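Local coordinates for GDSL-like protein (Roseburia intestinalis L1-82, PDB 6HFZ) that removes acetyl groups from acetylated mannans as a two-domain carbohydrate esterase with a GDSL-like (SGNH) hydrolase domain, at residues L282-C287 with H344-R349; S238-N243 with L363-G368. All coordinates share one frame; numbering follows the deposited sequence.

How the contacts relate
Both contacts are antiparallel strand pairs of the beta-rich domain that accompanies the GDSL-like hydrolase domain, and their centres lie about 10 Å apart. Contact 1 joins strands 279-286 and 342-352 in a five-stranded sheet; contact 2 joins strands 237-241 and 361-370 in a second sheet packed against the first. Along the chain, contact 1 is nested inside the loop that contact 2 closes, and strands 342-352 and 361-370 follow each other. Val284 packs between them: its CG1 lies 3.5 Å from Gly368 CA, and its CG2 lies 3.9 Å from Val366 CG1. The pairing of 238-243 with 363-368 thus brings together the two ends of this all-beta part, whose two sheets meet here through Val284 and Val366, with the His241 ring and the backbone of Gly368 joining in.

Contact 1: residues L282-C287 with H344-R349; sequences LDVEGC and HKVEVR
An antiparallel strand pair in the five-stranded sheet of the beta domain brings Leu282 and Val284 beside Val346 and His344. Leu282 with Val346 and Val284 with His344 are hydrogen-bonded pairs, flanking the non-hydrogen-bonded pair Asp283 with Lys345. Four backbone bonds join the hydrogen-bonded pairs, among them His344 N to Val284 O (2.8 Å). On the buried face Val284 CG2 meets Val346 CG2 at 3.8 Å, the two side chains crossing obliquely, while Leu282 CD1 lies 3.8 Å from Val346 O. A chi1 of -63° sets CG of His344 beside the backbone N, and the ring turns its edge to the opposite strand, Val284 O and Gly286 O both lying in its plane. NE2 makes a weak, bent bond to Gly286 O (2.9 Å, 121° at the hydrogen) and also bonds Glu340 O; ND1 is held by Asp309. An alanine in place of His344 would probably leave Asp309 OD2 and Glu340 O without their ring partner and open a gap beside Gly286 O. Strand 303-308 borders 342-352 on its other edge, touching Val346 through Ile306, and Val366 of strand 361-370 packs on Leu282 and Val284 from the facing sheet.

Contact 2: residues S238-N243 with L363-G368; sequences SIRHQN and LVSVIG
Gln242 reaches across to the carbonyl of Val364 with its amide, NE2 lying 3.0 Å from Val364 O in a nearly straight bond (165° at the hydrogen). The acceptor is in the plane of the Gln242 amide, whereas the donor stands 47° above the Val364 carbonyl plane. Four backbone bonds continue the pairing: Ile239 and Gly368 exchange two, as do His241 and Val366, and the shortest, from Ile239 N to Gly368 O and from His241 N to Val366 O, are each 2.8 Å. Between them Arg240 and Ile367 form the non-hydrogen-bonded pair, with CA atoms 4.4 Å apart.

Their side chains run side by side in the same direction, Arg240 CG against Ile367 CG1 at 3.7 Å. Farther out the arginine bends at chi3 (-64°), and Gln242 OE1 sits 3.6 Å above one face of the guanidinium, toward its rim. Gln242 CG also packs on Ser365 CB at 3.7 Å. Ser365 OG, beside them, is held by Gln292. On the other face of the sheet the His241 ring presents its edge to Val366 O, which lies in the ring plane 3.4 Å from His241 CD2; ND1 bonds Asp245, which probably helps to fix the ring's rotation.

Val364 and Ser365 form a classic beta bulge opposite Gln292 of strand 288-295, which flanks 361-370 on its other edge. Helix 84-96 of the hydrolase domain covers Ser238 and Arg240 through Val88, Ala89, Phe86 and Ala93, while His241 and Val366 pack on strand 279-286 of the facing five-stranded sheet.

Contact 1: residues L282-C287 with H344-R349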
ATOM      1  N   LEU A 282       6.141 -13.726 -20.501  1.00 27.56           N
ATOM      2  CA  LEU A 282       5.538 -12.427 -20.583  1.00 28.15           C
ATOM      3  C   LEU A 282       6.540 -11.464 -21.200  1.00 27.61           C
ATOM      4  O   LEU A 282       7.713 -11.535 -20.870  1.00 28.61           O
ATOM      5  CB  LEU A 282       5.220 -11.892 -19.179  1.00 27.87           C
ATOM      6  CG  LEU A 282       4.380 -12.770 -18.266  1.00 28.09           C
ATOM      7  CD1 LEU A 282       5.212 -13.655 -17.372  1.00 27.46           C
ATOM      8  CD2 LEU A 282       3.434 -11.904 -17.433  1.00 28.84           C
ATOM      9  N   ASP A 283       6.023 -10.517 -21.985  1.00 28.04           N
ATOM     10  CA  ASP A 283       6.708  -9.320 -22.408  1.00 31.73           C
ATOM     11  C   ASP A 283       6.373  -8.189 -21.429  1.00 32.09           C
ATOM     12  O   ASP A 283       5.208  -7.873 -21.234  1.00 31.57           O
ATOM     13  CB  ASP A 283       6.240  -8.878 -23.801  1.00 37.77           C
ATOM     14  CG  ASP A 283       6.614  -9.825 -24.936  1.00 45.46           C
ATOM     15  OD1 ASP A 283       7.539 -10.635 -24.745  1.00 47.84           O
ATOM     16  OD2 ASP A 283       5.969  -9.736 -26.008  1.00 52.95           O
ATOM     17  N   VAL A 284       7.407  -7.598 -20.816  1.00 27.01           N
ATOM     18  CA  VAL A 284       7.212  -6.580 -19.783  1.00 26.21           C
ATOM     19  C   VAL A 284       8.154  -5.405 -20.050  1.00 25.03           C
ATOM     20  O   VAL A 284       9.364  -5.543 -19.878  1.00 26.13           O
ATOM     21  CB  VAL A 284       7.421  -7.147 -18.370  1.00 25.36           C
ATOM     22  CG1 VAL A 284       7.125  -6.063 -17.330  1.00 27.96           C
ATOM     23  CG2 VAL A 284       6.590  -8.423 -18.123  1.00 25.04           C
ATOM     24  N   GLU A 285       7.562  -4.260 -20.401  1.00 25.83           N
ATOM     25  CA  GLU A 285       8.276  -3.015 -20.660  1.00 30.22           C
ATOM     26  C   GLU A 285       8.567  -2.267 -19.341  1.00 30.60           C
ATOM     27  O   GLU A 285       7.697  -2.141 -18.455  1.00 28.41           O
ATOM     28  CB  GLU A 285       7.473  -2.112 -21.596  1.00 33.70           C
ATOM     29  CG  GLU A 285       8.305  -0.992 -22.201  1.00 40.01           C
ATOM     30  CD  GLU A 285       7.692  -0.246 -23.389  1.00 45.78           C
ATOM     31  OE1 GLU A 285       8.370   0.644 -23.926  1.00 52.55           O
ATOM     32  OE2 GLU A 285       6.551  -0.556 -23.785  1.00 46.22           O
ATOM     33  N   GLY A 286       9.789  -1.748 -19.241  1.00 24.96           N
ATOM     34  CA  GLY A 286      10.203  -0.846 -18.167  1.00 26.92           C
ATOM     35  C   GLY A 286      11.688  -0.974 -17.877  1.00 28.55           C
ATOM     36  O   GLY A 286      12.362  -1.799 -18.462  1.00 28.92           O
ATOM     37  N   CYS A 287      12.181  -0.171 -16.925  1.00 25.98           N
ATOM     38  CA  CYS A 287      13.526  -0.330 -16.393  1.00 26.28           C
ATOM     39  C   CYS A 287      13.529  -1.144 -15.103  1.00 24.13           C
ATOM     40  O   CYS A 287      14.616  -1.587 -14.675  1.00 25.66           O
ATOM     41  CB  CYS A 287      14.225   1.005 -16.164  1.00 26.18           C
ATOM     42  SG  CYS A 287      13.409   2.090 -14.967  1.00 28.48           S
ATOM     43  N   HIS A 344      11.301  -6.292 -21.809  1.00 26.56           N
ATOM     44  CA  HIS A 344      12.009  -7.426 -21.234  1.00 28.94           C
ATOM     45  C   HIS A 344      11.210  -8.714 -21.456  1.00 27.97           C
ATOM     46  O   HIS A 344      10.000  -8.690 -21.352  1.00 31.86           O
ATOM     47  CB  HIS A 344      12.250  -7.218 -19.730  1.00 26.81           C
ATOM     48  CG  HIS A 344      13.120  -6.030 -19.462  1.00 25.87           C
ATOM     49  ND1 HIS A 344      14.495  -6.128 -19.504  1.00 27.14           N
ATOM     50  CD2 HIS A 344      12.832  -4.731 -19.212  1.00 28.26           C
ATOM     51  CE1 HIS A 344      15.025  -4.940 -19.273  1.00 27.79           C
ATOM     52  NE2 HIS A 344      14.019  -4.062 -19.058  1.00 26.32           N
ATOM     53  N   LYS A 345      11.912  -9.824 -21.676  1.00 26.27           N
ATOM     54  CA  LYS A 345      11.274 -11.109 -21.681  1.00 29.71           C
ATOM     55  C   LYS A 345      11.364 -11.651 -20.255  1.00 27.84           C
ATOM     56  O   LYS A 345      12.421 -11.601 -19.609  1.00 29.84           O
ATOM     57  CB  LYS A 345      11.890 -12.044 -22.725  1.00 36.94           C
ATOM     58  CG  LYS A 345      11.446 -13.492 -22.597  1.00 45.81           C
ATOM     59  CD  LYS A 345      11.862 -14.377 -23.766  1.00 59.29           C
ATOM     60  CE  LYS A 345      11.426 -15.823 -23.610  1.00 62.33           C
ATOM     61  NZ  LYS A 345      12.068 -16.481 -22.446  1.00 68.83           N
ATOM     62  N   VAL A 346      10.225 -12.129 -19.754  1.00 24.65           N
ATOM     63  CA  VAL A 346      10.172 -12.657 -18.435  1.00 22.06           C
ATOM     64  C   VAL A 346       9.597 -14.069 -18.488  1.00 24.63           C
ATOM     65  O   VAL A 346       8.568 -14.315 -19.102  1.00 26.93           O
ATOM     66  CB  VAL A 346       9.346 -11.745 -17.507  1.00 20.66           C
ATOM     67  CG1 VAL A 346       9.339 -12.305 -16.096  1.00 23.64           C
ATOM     68  CG2 VAL A 346       9.846 -10.315 -17.547  1.00 21.29           C
ATOM     69  N   GLU A 347      10.223 -14.973 -17.760  1.00 24.68           N
ATOM     70  CA  GLU A 347       9.757 -16.316 -17.699  1.00 25.78           C
ATOM     71  C   GLU A 347       9.683 -16.731 -16.232  1.00 24.77           C
ATOM     72  O   GLU A 347      10.598 -16.471 -15.474  1.00 22.65           O
ATOM     73  CB  GLU A 347      10.696 -17.212 -18.524  1.00 33.60           C
ATOM     74  CG  GLU A 347      10.333 -18.684 -18.423  1.00 41.06           C
ATOM     75  CD  GLU A 347      11.103 -19.629 -19.334  1.00 46.17           C
ATOM     76  OE1 GLU A 347      12.312 -19.363 -19.617  1.00 42.44           O
ATOM     77  OE2 GLU A 347      10.483 -20.639 -19.762  1.00 52.15           O
ATOM     78  N   VAL A 348       8.594 -17.409 -15.864  1.00 22.11           N
ATOM     79  CA  VAL A 348       8.483 -18.041 -14.567  1.00 22.55           C
ATOM     80  C   VAL A 348       8.257 -19.544 -14.812  1.00 23.79           C
ATOM     81  O   VAL A 348       7.437 -19.885 -15.637  1.00 26.50           O
ATOM     82  CB  VAL A 348       7.330 -17.409 -13.764  1.00 23.73           C
ATOM     83  CG1 VAL A 348       7.184 -18.067 -12.406  1.00 25.15           C
ATOM     84  CG2 VAL A 348       7.520 -15.899 -13.627  1.00 24.20           C
ATOM     85  N   ARG A 349       8.996 -20.391 -14.097  1.00 24.92           N
ATOM     86  CA  ARG A 349       8.958 -21.851 -14.263  1.00 25.19           C
ATOM     87  C   ARG A 349       8.926 -22.506 -12.886  1.00 23.04           C
ATOM     88  O   ARG A 349       9.684 -22.129 -12.028  1.00 22.85           O
ATOM     89  CB  ARG A 349      10.253 -22.323 -14.953  1.00 30.08           C
ATOM     90  CG  ARG A 349      10.264 -23.792 -15.359  1.00 30.99           C
ATOM     91  CD  ARG A 349      11.491 -24.136 -16.246  1.00 30.26           C
ATOM     92  NE  ARG A 349      11.506 -25.576 -16.583  1.00 33.67           N
ATOM     93  CZ  ARG A 349      10.985 -26.089 -17.699  1.00 31.70           C
ATOM     94  NH1 ARG A 349      10.523 -25.289 -18.638  1.00 32.46           N
ATOM     95  NH2 ARG A 349      10.960 -27.396 -17.896  1.00 35.67           N
TER

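Contact 2: residues S238-N243 with L363-G368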
ATOM      1  N   SER A 238       3.810   2.271 -13.219  1.00 23.07           N
ATOM      2  CA  SER A 238       3.941   0.902 -12.744  1.00 22.93           C
ATOM      3  C   SER A 238       2.758   0.104 -13.279  1.00 22.06           C
ATOM      4  O   SER A 238       1.627   0.398 -12.929  1.00 22.36           O
ATOM      5  CB  SER A 238       4.002   0.808 -11.221  1.00 22.23           C
ATOM      6  OG  SER A 238       5.245   1.249 -10.683  1.00 22.02           O
ATOM      7  N   ILE A 239       3.027  -0.840 -14.197  1.00 19.38           N
ATOM      8  CA  ILE A 239       1.966  -1.510 -14.926  1.00 23.64           C
ATOM      9  C   ILE A 239       1.926  -2.984 -14.536  1.00 21.11           C
ATOM     10  O   ILE A 239       2.878  -3.674 -14.723  1.00 23.41           O
ATOM     11  CB  ILE A 239       2.185  -1.301 -16.434  1.00 27.38           C
ATOM     12  CG1 ILE A 239       1.983   0.164 -16.824  1.00 30.19           C
ATOM     13  CG2 ILE A 239       1.296  -2.240 -17.248  1.00 27.10           C
ATOM     14  CD1 ILE A 239       0.606   0.689 -16.563  1.00 33.77           C
ATOM     15  N   ARG A 240       0.827  -3.466 -13.958  1.00 22.20           N
ATOM     16  CA  ARG A 240       0.738  -4.896 -13.697  1.00 21.53           C
ATOM     17  C   ARG A 240       0.389  -5.647 -14.991  1.00 24.15           C
ATOM     18  O   ARG A 240      -0.498  -5.220 -15.743  1.00 27.18           O
ATOM     19  CB  ARG A 240      -0.379  -5.243 -12.723  1.00 24.09           C
ATOM     20  CG  ARG A 240      -0.061  -5.020 -11.267  1.00 23.14           C
ATOM     21  CD  ARG A 240      -1.289  -5.281 -10.407  1.00 24.57           C
ATOM     22  NE  ARG A 240      -2.405  -4.363 -10.653  1.00 24.94           N
ATOM     23  CZ  ARG A 240      -3.533  -4.386  -9.948  1.00 22.94           C
ATOM     24  NH1 ARG A 240      -3.664  -5.254  -8.961  1.00 21.54           N
ATOM     25  NH2 ARG A 240      -4.504  -3.530 -10.217  1.00 25.48           N
ATOM     26  N   HIS A 241       1.056  -6.761 -15.204  1.00 23.30           N
ATOM     27  CA  HIS A 241       0.775  -7.735 -16.287  1.00 24.37           C
ATOM     28  C   HIS A 241       0.089  -8.923 -15.615  1.00 20.98           C
ATOM     29  O   HIS A 241       0.708  -9.637 -14.798  1.00 20.75           O
ATOM     30  CB  HIS A 241       2.056  -8.110 -17.042  1.00 24.41           C
ATOM     31  CG  HIS A 241       2.682  -6.957 -17.732  1.00 27.60           C
ATOM     32  ND1 HIS A 241       2.521  -6.730 -19.105  1.00 26.41           N
ATOM     33  CD2 HIS A 241       3.416  -5.924 -17.261  1.00 26.18           C
ATOM     34  CE1 HIS A 241       3.157  -5.637 -19.437  1.00 28.70           C
ATOM     35  NE2 HIS A 241       3.702  -5.118 -18.339  1.00 28.60           N
ATOM     36  N   GLN A 242      -1.188  -9.097 -15.923  1.00 19.69           N
ATOM     37  CA  GLN A 242      -2.005 -10.160 -15.351  1.00 21.22           C
ATOM     38  C   GLN A 242      -2.652 -10.944 -16.503  1.00 22.57           C
ATOM     39  O   GLN A 242      -2.230 -10.801 -17.646  1.00 25.19           O
ATOM     40  CB  GLN A 242      -2.990  -9.570 -14.358  1.00 20.81           C
ATOM     41  CG  GLN A 242      -2.280  -8.974 -13.140  1.00 21.14           C
ATOM     42  CD  GLN A 242      -3.174  -8.566 -12.003  1.00 23.95           C
ATOM     43  OE1 GLN A 242      -3.866  -7.547 -12.066  1.00 23.83           O
ATOM     44  NE2 GLN A 242      -3.147  -9.349 -10.930  1.00 21.90           N
ATOM     45  N   ASN A 243      -3.610 -11.816 -16.187  1.00 22.83           N
ATOM     46  CA  ASN A 243      -4.007 -12.855 -17.142  1.00 24.23           C
ATOM     47  C   ASN A 243      -4.826 -12.231 -18.290  1.00 28.30           C
ATOM     48  O   ASN A 243      -5.073 -12.936 -19.233  1.00 26.63           O
ATOM     49  CB  ASN A 243      -4.632 -14.078 -16.459  1.00 24.01           C
ATOM     50  CG  ASN A 243      -6.030 -13.893 -15.889  1.00 24.10           C
ATOM     51  OD1 ASN A 243      -6.874 -13.226 -16.482  1.00 28.75           O
ATOM     52  ND2 ASN A 243      -6.317 -14.584 -14.807  1.00 25.51           N
ATOM     53  N   LEU A 363       0.886 -17.239  -9.264  1.00 18.81           N
ATOM     54  CA  LEU A 363       1.560 -16.071  -9.842  1.00 21.92           C
ATOM     55  C   LEU A 363       0.510 -14.969 -10.044  1.00 20.67           C
ATOM     56  O   LEU A 363      -0.408 -15.082 -10.856  1.00 20.67           O
ATOM     57  CB  LEU A 363       2.229 -16.510 -11.151  1.00 22.10           C
ATOM     58  CG  LEU A 363       2.966 -15.417 -11.912  1.00 22.70           C
ATOM     59  CD1 LEU A 363       4.139 -14.839 -11.095  1.00 21.64           C
ATOM     60  CD2 LEU A 363       3.483 -15.940 -13.245  1.00 22.34           C
ATOM     61  N   VAL A 364       0.600 -13.894  -9.238  1.00 20.24           N
ATOM     62  CA  VAL A 364      -0.423 -12.877  -9.246  1.00 19.55           C
ATOM     63  C   VAL A 364      -0.166 -11.882 -10.393  1.00 19.82           C
ATOM     64  O   VAL A 364      -1.064 -11.518 -11.151  1.00 20.35           O
ATOM     65  CB  VAL A 364      -0.514 -12.162  -7.887  1.00 19.36           C
ATOM     66  CG1 VAL A 364      -1.487 -10.975  -7.943  1.00 18.99           C
ATOM     67  CG2 VAL A 364      -0.840 -13.140  -6.753  1.00 21.22           C
ATOM     68  N   SER A 365       1.071 -11.394 -10.557  1.00 17.82           N
ATOM     69  CA  SER A 365       1.361 -10.399 -11.558  1.00 19.96           C
ATOM     70  C   SER A 365       2.865 -10.332 -11.798  1.00 21.41           C
ATOM     71  O   SER A 365       3.633 -10.718 -10.928  1.00 18.84           O
ATOM     72  CB  SER A 365       0.883  -8.991 -11.176  1.00 23.79           C
ATOM     73  OG  SER A 365       1.787  -8.348 -10.240  1.00 22.06           O
ATOM     74  N   VAL A 366       3.248  -9.805 -12.974  1.00 20.43           N
ATOM     75  CA  VAL A 366       4.617  -9.230 -13.121  1.00 21.59           C
ATOM     76  C   VAL A 366       4.462  -7.735 -13.378  1.00 19.65           C
ATOM     77  O   VAL A 366       3.628  -7.313 -14.200  1.00 21.32           O
ATOM     78  CB  VAL A 366       5.406  -9.913 -14.258  1.00 22.58           C
ATOM     79  CG1 VAL A 366       6.803  -9.297 -14.379  1.00 21.06           C
ATOM     80  CG2 VAL A 366       5.470 -11.426 -14.055  1.00 21.13           C
ATOM     81  N   ILE A 367       5.214  -6.893 -12.653  1.00 17.49           N
ATOM     82  CA  ILE A 367       5.027  -5.439 -12.747  1.00 19.37           C
ATOM     83  C   ILE A 367       6.222  -4.814 -13.465  1.00 22.44           C
ATOM     84  O   ILE A 367       7.363  -4.992 -13.072  1.00 21.64           O
ATOM     85  CB  ILE A 367       4.823  -4.776 -11.369  1.00 20.15           C
ATOM     86  CG1 ILE A 367       3.601  -5.330 -10.633  1.00 20.83           C
ATOM     87  CG2 ILE A 367       4.746  -3.257 -11.497  1.00 21.95           C
ATOM     88  CD1 ILE A 367       3.508  -4.955  -9.146  1.00 20.49           C
ATOM     89  N   GLY A 368       5.931  -4.042 -14.504  1.00 20.60           N
ATOM     90  CA  GLY A 368       6.931  -3.277 -15.176  1.00 21.13           C
ATOM     91  C   GLY A 368       6.799  -1.811 -14.820  1.00 21.87           C
ATOM     92  O   GLY A 368       5.694  -1.254 -14.892  1.00 23.08           O
TER